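Local coordinates for protein KLLA0C04147p (PDB 5H2D) that binds ergosterol in the pocket of its OSBP-related domain and probably transfers sterols between membranes, at residues A[266-271]-A[278-283]; A[99-104]-A[313-318]; A[235-240]-A[256-261]. One frame throughout, in Å; residues are numbered along the deposited sequence.

The three contacts illustrate how a helix and successive hairpins share one hydrophobic layer. Contacts 1 and 3 are hairpin pairings in series along the chain, with centres about 10 Å apart, joined where Glu266 N and Trp267 O bond to the backbone of Val258. Contact 2 closes a longer loop that encloses both; its centre lies about 7 Å from that of contact 1 and about 12 Å from that of contact 3. Helix 95-108 links them, Leu100 touching Phe269 and Ala103 touching Cys237. Bound ergosterol is about 13 Å from the side chains of Trp318 in contact 2 and Ile239 in contact 3, so neither of these two side chains touches the sterol.

Contact 1 (A[266-271]-A[278-283]); sequences EWIFGG and SAKKVL
In the antiparallel beta hairpin of strands 265-272 and 276-281, Trp267 and Lys281 form a non-hydrogen-bonded pair whose side chains overlap. Lys281 CD lies over one face of the indole, off-centre toward the rim and 3.4 Å from Trp267 CH2, a CH-pi contact made by a lysine chain bent at chi2 (84°). The ammonium then returns to Glu266, lying beside that side chain: Lys281 NZ is 2.8 Å from Glu266 OE1 in a salt bridge on the anti side of the carboxylate, and 2.9 Å from Glu266 O, where it takes an in-plane lone pair. Val282 N reaches the same carbonyl from above its plane. Lys281 NZ also stands over the five-membered ring as a cation-pi partner. On the opposite face of the hairpin, Ile268 and Lys280 run side by side, with Ile268 CG1 3.5 Å from Lys280 CG, while Lys280 NZ is held by Gly312 O. Back on the face of Trp267, Phe269 CB meets Ala279 CB at 3.7 Å. Glu266 and Trp267 form a classic beta bulge against Val258, and Trp267 NE1 bonds to Thr96 OG1. The lysine ammonium is thus gripped by three oxygens, two of Glu266 and one, the carbonyl O, of Val282 just past the end of the strand, which probably stabilises its positive charge and helps keep Lys281 CD over the indole face.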
loop_
_atom_site.group_PDB
_atom_site.type_symbol
_atom_site.label_atom_id
_atom_site.label_comp_id
_atom_site.label_asym_id
_atom_site.label_seq_id
_atom_site.Cartn_x
_atom_site.Cartn_y
_atom_site.Cartn_z
ATOM N N GLU A 266 22.076 -12.925 10.737
ATOM C CA GLU A 266 22.684 -13.097 9.426
ATOM C C GLU A 266 22.914 -11.794 8.689
ATOM O O GLU A 266 23.888 -11.681 7.940
ATOM C CB GLU A 266 21.813 -14.006 8.546
ATOM C CG GLU A 266 21.659 -15.436 9.066
ATOM C CD GLU A 266 22.574 -16.414 8.349
ATOM O OE1 GLU A 266 23.532 -15.962 7.677
ATOM O OE2 GLU A 266 22.318 -17.637 8.432
ATOM N N TRP A 267 22.031 -10.813 8.873
ATOM C CA TRP A 267 22.106 -9.547 8.161
ATOM C C TRP A 267 21.586 -8.445 9.069
ATOM O O TRP A 267 20.723 -8.679 9.918
ATOM C CB TRP A 267 21.272 -9.562 6.866
ATOM C CG TRP A 267 21.512 -10.722 5.948
ATOM C CD1 TRP A 267 20.874 -11.933 5.967
ATOM C CD2 TRP A 267 22.431 -10.769 4.852
ATOM N NE1 TRP A 267 21.347 -12.731 4.955
ATOM C CE2 TRP A 267 22.308 -12.044 4.257
ATOM C CE3 TRP A 267 23.343 -9.861 4.316
ATOM C CZ2 TRP A 267 23.067 -12.432 3.158
ATOM C CZ3 TRP A 267 24.093 -10.243 3.220
ATOM C CH2 TRP A 267 23.950 -11.518 2.650
ATOM N N ILE A 268 22.137 -7.242 8.897
ATOM C CA ILE A 268 21.562 -6.035 9.475
ATOM C C ILE A 268 21.391 -5.036 8.342
ATOM O O ILE A 268 22.040 -5.126 7.300
ATOM C CB ILE A 268 22.419 -5.425 10.607
ATOM C CG1 ILE A 268 23.855 -5.190 10.119
ATOM C CG2 ILE A 268 22.355 -6.302 11.862
ATOM C CD1 ILE A 268 24.759 -4.528 11.147
ATOM N N PHE A 269 20.485 -4.086 8.549
ATOM C CA PHE A 269 20.273 -3.039 7.561
ATOM C C PHE A 269 19.808 -1.787 8.280
ATOM O O PHE A 269 19.362 -1.834 9.432
ATOM C CB PHE A 269 19.278 -3.469 6.473
ATOM C CG PHE A 269 17.858 -3.650 6.958
ATOM C CD1 PHE A 269 16.985 -2.571 7.014
ATOM C CD2 PHE A 269 17.388 -4.906 7.311
ATOM C CE1 PHE A 269 15.673 -2.743 7.444
ATOM C CE2 PHE A 269 16.083 -5.074 7.736
ATOM C CZ PHE A 269 15.230 -3.995 7.799
ATOM N N GLY A 270 19.929 -0.661 7.597
ATOM C CA GLY A 270 19.549 0.597 8.207
ATOM C C GLY A 270 19.712 1.734 7.229
ATOM O O GLY A 270 20.370 1.609 6.191
ATOM N N GLY A 271 19.090 2.851 7.582
ATOM C CA GLY A 271 19.152 4.044 6.767
ATOM C C GLY A 271 18.078 5.014 7.219
ATOM O O GLY A 271 17.633 4.980 8.361
ATOM N N SER A 278 20.828 0.631 3.396
ATOM C CA SER A 278 21.985 -0.201 3.093
ATOM C C SER A 278 22.000 -1.381 4.053
ATOM O O SER A 278 21.299 -1.394 5.065
ATOM C CB SER A 278 23.286 0.605 3.213
ATOM O OG SER A 278 23.322 1.651 2.255
ATOM N N ALA A 279 22.822 -2.384 3.745
ATOM C CA ALA A 279 22.830 -3.593 4.555
ATOM C C ALA A 279 24.234 -4.174 4.564
ATOM O O ALA A 279 25.094 -3.784 3.773
ATOM C CB ALA A 279 21.831 -4.634 4.036
ATOM N N LYS A 280 24.445 -5.132 5.459
ATOM C CA LYS A 280 25.706 -5.857 5.495
ATOM C C LYS A 280 25.479 -7.243 6.074
ATOM O O LYS A 280 24.558 -7.466 6.868
ATOM C CB LYS A 280 26.758 -5.105 6.318
ATOM C CG LYS A 280 26.535 -5.170 7.807
ATOM C CD LYS A 280 26.992 -3.879 8.474
ATOM C CE LYS A 280 28.310 -3.410 7.901
ATOM N NZ LYS A 280 29.347 -4.481 8.000
ATOM N N LYS A 281 26.320 -8.180 5.649
ATOM C CA LYS A 281 26.320 -9.504 6.241
ATOM C C LYS A 281 26.928 -9.440 7.632
ATOM O O LYS A 281 27.956 -8.790 7.849
ATOM C CB LYS A 281 27.115 -10.481 5.372
ATOM C CG LYS A 281 27.026 -11.941 5.828
ATOM C CD LYS A 281 25.760 -12.605 5.279
ATOM C CE LYS A 281 25.543 -14.019 5.833
ATOM N NZ LYS A 281 25.493 -14.065 7.318
ATOM N N VAL A 282 26.276 -10.099 8.573
ATOM C CA VAL A 282 26.803 -10.276 9.921
ATOM C C VAL A 282 27.564 -11.592 9.950
ATOM O O VAL A 282 27.037 -12.632 9.537
ATOM C CB VAL A 282 25.672 -10.259 10.959
ATOM C CG1 VAL A 282 26.211 -10.586 12.340
ATOM C CG2 VAL A 282 24.986 -8.892 10.968
ATOM N N LEU A 283 28.812 -11.544 10.421
ATOM C CA LEU A 283 29.730 -12.669 10.275
ATOM C C LEU A 283 29.734 -13.598 11.479
ATOM O O LEU A 283 29.984 -14.799 11.323
ATOM C CB LEU A 283 31.146 -12.148 10.023
ATOM C CG LEU A 283 31.194 -11.076 8.936
ATOM C CD1 LEU A 283 32.564 -10.421 8.872
ATOM C CD2 LEU A 283 30.813 -11.681 7.589
#

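Contact 2 (A[99-104]-A[313-318]); sequences LLYVAI and TRFNVW
Leu100 reaches from helix 95-108 tip to tip toward Phe315 of strand 314-319, its CD2 lying near the plane of the phenyl ring, at the edge, 3.9 Å from Phe315 CZ. Tyr101, one residue on, crosses the Phe315 side chain obliquely and brings its hydroxyl in: Tyr101 OH is 3.7 Å from Phe315 CE2 and 4.0 Å from Val317 CG1. The Tyr101 CA-CB bond does not aim at the strand, yet the ring extends far enough for its hydroxyl to touch both strand side chains, which lie next to each other on the same side of it. Phe315 has CG between its backbone N and carbonyl carbon (chi1 53°), and from there its ring extends to meet both helix residues. A turn farther along the helix, Ile104 takes the next place. It crosses Val317 at about a right angle, and its CG2, anti to the backbone N, lies 3.7 Å from Trp318 CB as well as 3.7 Å from Val317 CG2. Val317 and Trp318 can both start toward the helix although they are consecutive, because together they form a classic beta bulge opposite Val277. The Trp318 indole then leads away from the helix and meets the ring of Tyr82 edge-to-face. Neighbouring strands complete the packing, with Trp267 and Phe269 against Leu100, and Trp267 and Ala279 against Phe315; Phe92 and Pro308 add to the surroundings of Tyr101. The segments thus join through apolar side chains with their axes 49° apart, a helix laid over one face of antiparallel strands, consistent with the helical layer that packs against the barrel-like sheet in oxysterol-binding domains.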
loop_
_atom_site.group_PDB
_atom_site.type_symbol
_atom_site.label_atom_id
_atom_site.label_comp_id
_atom_site.label_asym_id
_atom_site.label_seq_id
_atom_site.Cartn_x
_atom_site.Cartn_y
_atom_site.Cartn_z
ATOM N N LEU A 99 14.777 -12.871 2.857
ATOM C CA LEU A 99 14.088 -12.136 3.913
ATOM C C LEU A 99 14.609 -10.707 4.029
ATOM O O LEU A 99 13.832 -9.777 4.257
ATOM C CB LEU A 99 14.218 -12.873 5.247
ATOM C CG LEU A 99 13.538 -12.229 6.452
ATOM C CD1 LEU A 99 12.092 -11.805 6.120
ATOM C CD2 LEU A 99 13.552 -13.130 7.680
ATOM N N LEU A 100 15.920 -10.508 3.888
ATOM C CA LEU A 100 16.458 -9.151 3.930
ATOM C C LEU A 100 15.773 -8.260 2.901
ATOM O O LEU A 100 15.369 -7.124 3.202
ATOM C CB LEU A 100 17.969 -9.175 3.689
ATOM C CG LEU A 100 18.659 -7.810 3.555
ATOM C CD1 LEU A 100 18.594 -7.033 4.872
ATOM C CD2 LEU A 100 20.092 -7.971 3.076
ATOM N N TYR A 101 15.646 -8.755 1.672
ATOM C CA TYR A 101 15.047 -7.942 0.622
ATOM C C TYR A 101 13.536 -7.807 0.800
ATOM O O TYR A 101 12.982 -6.743 0.499
ATOM C CB TYR A 101 15.430 -8.506 -0.748
ATOM C CG TYR A 101 16.800 -8.020 -1.190
ATOM C CD1 TYR A 101 17.947 -8.390 -0.491
ATOM C CD2 TYR A 101 16.946 -7.192 -2.291
ATOM C CE1 TYR A 101 19.194 -7.934 -0.874
ATOM C CE2 TYR A 101 18.189 -6.732 -2.683
ATOM C CZ TYR A 101 19.313 -7.117 -1.973
ATOM O OH TYR A 101 20.568 -6.681 -2.345
ATOM N N VAL A 102 12.860 -8.847 1.303
ATOM C CA VAL A 102 11.451 -8.702 1.682
ATOM C C VAL A 102 11.301 -7.592 2.714
ATOM O O VAL A 102 10.425 -6.720 2.597
ATOM C CB VAL A 102 10.881 -10.037 2.203
ATOM C CG1 VAL A 102 9.553 -9.815 2.937
ATOM C CG2 VAL A 102 10.682 -11.022 1.061
ATOM N N ALA A 103 12.157 -7.603 3.742
ATOM C CA ALA A 103 12.080 -6.598 4.795
ATOM C C ALA A 103 12.278 -5.202 4.234
ATOM O O ALA A 103 11.551 -4.267 4.585
ATOM C CB ALA A 103 13.128 -6.876 5.871
ATOM N N ILE A 104 13.296 -5.032 3.393
ATOM C CA ILE A 104 13.531 -3.697 2.867
ATOM C C ILE A 104 12.395 -3.290 1.937
ATOM O O ILE A 104 11.997 -2.120 1.921
ATOM C CB ILE A 104 14.925 -3.621 2.224
ATOM C CG1 ILE A 104 15.968 -3.747 3.342
ATOM C CG2 ILE A 104 15.106 -2.305 1.480
ATOM C CD1 ILE A 104 17.389 -3.986 2.881
ATOM N N THR A 313 31.091 -6.344 4.074
ATOM C CA THR A 313 31.087 -4.963 3.620
ATOM C C THR A 313 29.651 -4.521 3.336
ATOM O O THR A 313 28.757 -5.339 3.121
ATOM C CB THR A 313 31.949 -4.785 2.368
ATOM O OG1 THR A 313 31.434 -5.593 1.306
ATOM C CG2 THR A 313 33.399 -5.181 2.651
ATOM N N ARG A 314 29.439 -3.209 3.355
ATOM C CA ARG A 314 28.096 -2.670 3.173
ATOM C C ARG A 314 27.726 -2.607 1.697
ATOM O O ARG A 314 28.572 -2.384 0.829
ATOM C CB ARG A 314 27.984 -1.275 3.791
ATOM C CG ARG A 314 28.092 -1.259 5.304
ATOM C CD ARG A 314 27.508 0.021 5.894
ATOM N NE ARG A 314 28.164 1.224 5.385
ATOM C CZ ARG A 314 27.669 1.998 4.423
ATOM N NH1 ARG A 314 28.338 3.074 4.027
ATOM N NH2 ARG A 314 26.505 1.704 3.860
ATOM N N PHE A 315 26.435 -2.794 1.416
ATOM C CA PHE A 315 25.935 -2.658 0.057
ATOM C C PHE A 315 24.593 -1.941 0.084
ATOM O O PHE A 315 23.809 -2.119 1.019
ATOM C CB PHE A 315 25.798 -4.017 -0.643
ATOM C CG PHE A 315 24.990 -5.027 0.124
ATOM C CD1 PHE A 315 25.570 -5.771 1.143
ATOM C CD2 PHE A 315 23.660 -5.254 -0.191
ATOM C CE1 PHE A 315 24.842 -6.713 1.848
ATOM C CE2 PHE A 315 22.921 -6.196 0.508
ATOM C CZ PHE A 315 23.509 -6.926 1.532
ATOM N N ASN A 316 24.357 -1.119 -0.936
ATOM C CA ASN A 316 23.080 -0.430 -1.072
ATOM C C ASN A 316 21.997 -1.408 -1.502
ATOM O O ASN A 316 22.234 -2.312 -2.309
ATOM C CB ASN A 316 23.199 0.704 -2.089
ATOM C CG ASN A 316 24.150 1.791 -1.634
ATOM O OD1 ASN A 316 24.259 2.068 -0.442
ATOM N ND2 ASN A 316 24.850 2.409 -2.584
ATOM N N VAL A 317 20.794 -1.231 -0.952
ATOM C CA VAL A 317 19.656 -2.072 -1.284
ATOM C C VAL A 317 18.509 -1.263 -1.869
ATOM O O VAL A 317 17.863 -1.702 -2.829
ATOM C CB VAL A 317 19.175 -2.882 -0.058
ATOM C CG1 VAL A 317 20.265 -3.841 0.414
ATOM C CG2 VAL A 317 18.764 -1.959 1.065
ATOM N N TRP A 318 18.241 -0.078 -1.319
ATOM C CA TRP A 318 17.102 0.721 -1.756
ATOM C C TRP A 318 17.430 2.208 -1.686
ATOM O O TRP A 318 18.080 2.664 -0.742
ATOM C CB TRP A 318 15.864 0.410 -0.897
ATOM C CG TRP A 318 14.763 1.389 -1.129
ATOM C CD1 TRP A 318 13.865 1.385 -2.161
ATOM C CD2 TRP A 318 14.472 2.548 -0.345
ATOM N NE1 TRP A 318 13.033 2.474 -2.064
ATOM C CE2 TRP A 318 13.380 3.201 -0.955
ATOM C CE3 TRP A 318 15.025 3.098 0.814
ATOM C CZ2 TRP A 318 12.821 4.369 -0.435
ATOM C CZ3 TRP A 318 14.471 4.263 1.330
ATOM C CH2 TRP A 318 13.384 4.886 0.698
#

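Contact 3 (A[235-240]-A[256-261]); sequences DYCMIH and GEVYNA
Tyr236 and Tyr259, a hydrogen-bonded antiparallel pair, turn their rings almost parallel, with planes 18° apart, but slide them so far that they barely overlap. What lies over the Tyr236 face is instead Tyr259 CB, 3.5 Å from Tyr236 CZ and off-centre toward the rim, a CH-pi contact; the rings come closest at Tyr236 CE2 and Tyr259 CD2, 3.5 Å apart. Met238 adds its CG near Tyr259 CE2 on the same face of the sheet. Cys237 and Val258 point to the other face, where Cys237 also meets Ala103 of helix 95-108. At the far end, Glu257 bends at chi2 (81°) and crosses His240 at about a right angle, yet the carboxylate and imidazole planes are nearly coplanar. His240 NE2 donates to the syn lone pair of Glu257 OE1 at 2.8 Å, in the ring plane. At the other end, a water donates to Asp235 OD1 at 2.6 Å and weakly accepts from Ala261 N, while Asp235 OD2 bonds to Ser95 OG. Since His240 ND1 is bonded to Asp225 OD1, the imidazole is fixed in rotation between two carboxylates, a setting that would tend to favour a positively charged ring.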
loop_
_atom_site.group_PDB
_atom_site.type_symbol
_atom_site.label_atom_id
_atom_site.label_comp_id
_atom_site.label_asym_id
_atom_site.label_seq_id
_atom_site.Cartn_x
_atom_site.Cartn_y
_atom_site.Cartn_z
ATOM N N ASP A 235 12.951 -18.271 9.226
ATOM C CA ASP A 235 13.691 -17.053 9.508
ATOM C C ASP A 235 12.748 -15.947 9.996
ATOM O O ASP A 235 11.527 -16.011 9.827
ATOM C CB ASP A 235 14.423 -16.615 8.244
ATOM C CG ASP A 235 15.162 -17.760 7.578
ATOM O OD1 ASP A 235 15.918 -18.452 8.288
ATOM O OD2 ASP A 235 14.994 -17.977 6.357
ATOM N N TYR A 236 13.322 -14.917 10.620
ATOM C CA TYR A 236 12.504 -13.792 11.058
ATOM C C TYR A 236 13.344 -12.524 11.075
ATOM O O TYR A 236 14.574 -12.566 11.132
ATOM C CB TYR A 236 11.869 -14.037 12.436
ATOM C CG TYR A 236 12.869 -14.287 13.553
ATOM C CD1 TYR A 236 13.429 -15.547 13.734
ATOM C CD2 TYR A 236 13.244 -13.272 14.421
ATOM C CE1 TYR A 236 14.346 -15.789 14.750
ATOM C CE2 TYR A 236 14.157 -13.507 15.443
ATOM C CZ TYR A 236 14.704 -14.764 15.596
ATOM O OH TYR A 236 15.615 -14.999 16.607
ATOM N N CYS A 237 12.657 -11.386 11.020
ATOM C CA CYS A 237 13.327 -10.096 10.930
ATOM C C CYS A 237 12.623 -9.106 11.841
ATOM O O CYS A 237 11.393 -9.041 11.852
ATOM C CB CYS A 237 13.335 -9.586 9.475
ATOM S SG CYS A 237 13.903 -7.881 9.277
ATOM N N MET A 238 13.407 -8.351 12.608
ATOM C CA MET A 238 12.911 -7.270 13.449
ATOM C C MET A 238 13.271 -5.942 12.802
ATOM O O MET A 238 14.437 -5.721 12.451
ATOM C CB MET A 238 13.513 -7.341 14.858
ATOM C CG MET A 238 13.405 -8.692 15.537
ATOM S SD MET A 238 11.707 -9.212 15.810
ATOM C CE MET A 238 10.988 -7.753 16.551
ATOM N N ILE A 239 12.271 -5.069 12.625
ATOM C CA ILE A 239 12.458 -3.743 12.048
ATOM C C ILE A 239 12.034 -2.686 13.053
ATOM O O ILE A 239 10.984 -2.808 13.692
ATOM C CB ILE A 239 11.654 -3.568 10.747
ATOM C CG1 ILE A 239 11.897 -4.764 9.822
ATOM C CG2 ILE A 239 11.993 -2.208 10.102
ATOM C CD1 ILE A 239 11.176 -4.651 8.483
ATOM N N HIS A 240 12.823 -1.623 13.158
ATOM C CA HIS A 240 12.551 -0.570 14.131
ATOM C C HIS A 240 12.484 0.767 13.406
ATOM O O HIS A 240 13.513 1.277 12.953
ATOM C CB HIS A 240 13.621 -0.564 15.226
ATOM C CG HIS A 240 14.074 -1.938 15.612
ATOM N ND1 HIS A 240 13.420 -2.699 16.558
ATOM C CD2 HIS A 240 15.088 -2.708 15.147
ATOM C CE1 HIS A 240 14.024 -3.868 16.676
ATOM N NE2 HIS A 240 15.035 -3.902 15.828
ATOM N N GLY A 256 17.138 -2.682 11.008
ATOM C CA GLY A 256 16.573 -4.011 11.136
ATOM C C GLY A 256 17.656 -5.055 11.270
ATOM O O GLY A 256 18.824 -4.819 10.945
ATOM N N GLU A 257 17.244 -6.226 11.756
ATOM C CA GLU A 257 18.122 -7.375 11.931
ATOM C C GLU A 257 17.414 -8.613 11.406
ATOM O O GLU A 257 16.238 -8.822 11.718
ATOM C CB GLU A 257 18.493 -7.565 13.409
ATOM C CG GLU A 257 19.067 -6.325 14.080
ATOM C CD GLU A 257 17.998 -5.336 14.541
ATOM O OE1 GLU A 257 16.930 -5.771 15.038
ATOM O OE2 GLU A 257 18.228 -4.114 14.399
ATOM N N VAL A 258 18.125 -9.432 10.628
ATOM C CA VAL A 258 17.586 -10.641 10.010
ATOM C C VAL A 258 18.226 -11.853 10.674
ATOM O O VAL A 258 19.458 -11.974 10.706
ATOM C CB VAL A 258 17.842 -10.669 8.494
ATOM C CG1 VAL A 258 17.206 -11.899 7.871
ATOM C CG2 VAL A 258 17.314 -9.401 7.832
ATOM N N TYR A 259 17.391 -12.764 11.167
ATOM C CA TYR A 259 17.853 -13.949 11.876
ATOM C C TYR A 259 17.447 -15.216 11.138
ATOM O O TYR A 259 16.362 -15.283 10.548
ATOM C CB TYR A 259 17.284 -13.992 13.289
ATOM C CG TYR A 259 17.650 -12.802 14.137
ATOM C CD1 TYR A 259 18.805 -12.806 14.916
ATOM C CD2 TYR A 259 16.833 -11.675 14.177
ATOM C CE1 TYR A 259 19.139 -11.724 15.699
ATOM C CE2 TYR A 259 17.156 -10.586 14.961
ATOM C CZ TYR A 259 18.308 -10.615 15.726
ATOM O OH TYR A 259 18.627 -9.522 16.498
ATOM N N ASN A 260 18.313 -16.229 11.190
ATOM C CA ASN A 260 17.913 -17.558 10.760
ATOM C C ASN A 260 17.067 -18.211 11.854
ATOM O O ASN A 260 16.835 -17.643 12.922
ATOM C CB ASN A 260 19.137 -18.396 10.377
ATOM C CG ASN A 260 20.074 -18.662 11.549
ATOM O OD1 ASN A 260 19.642 -18.978 12.648
ATOM N ND2 ASN A 260 21.372 -18.539 11.300
ATOM N N ALA A 261 16.575 -19.420 11.577
ATOM C CA ALA A 261 15.611 -20.053 12.472
ATOM C C ALA A 261 16.205 -20.404 13.833
ATOM O O ALA A 261 15.455 -20.558 14.802
ATOM C CB ALA A 261 15.040 -21.312 11.814
HETATM O O HOH W 1 17.080 -20.723 8.565
#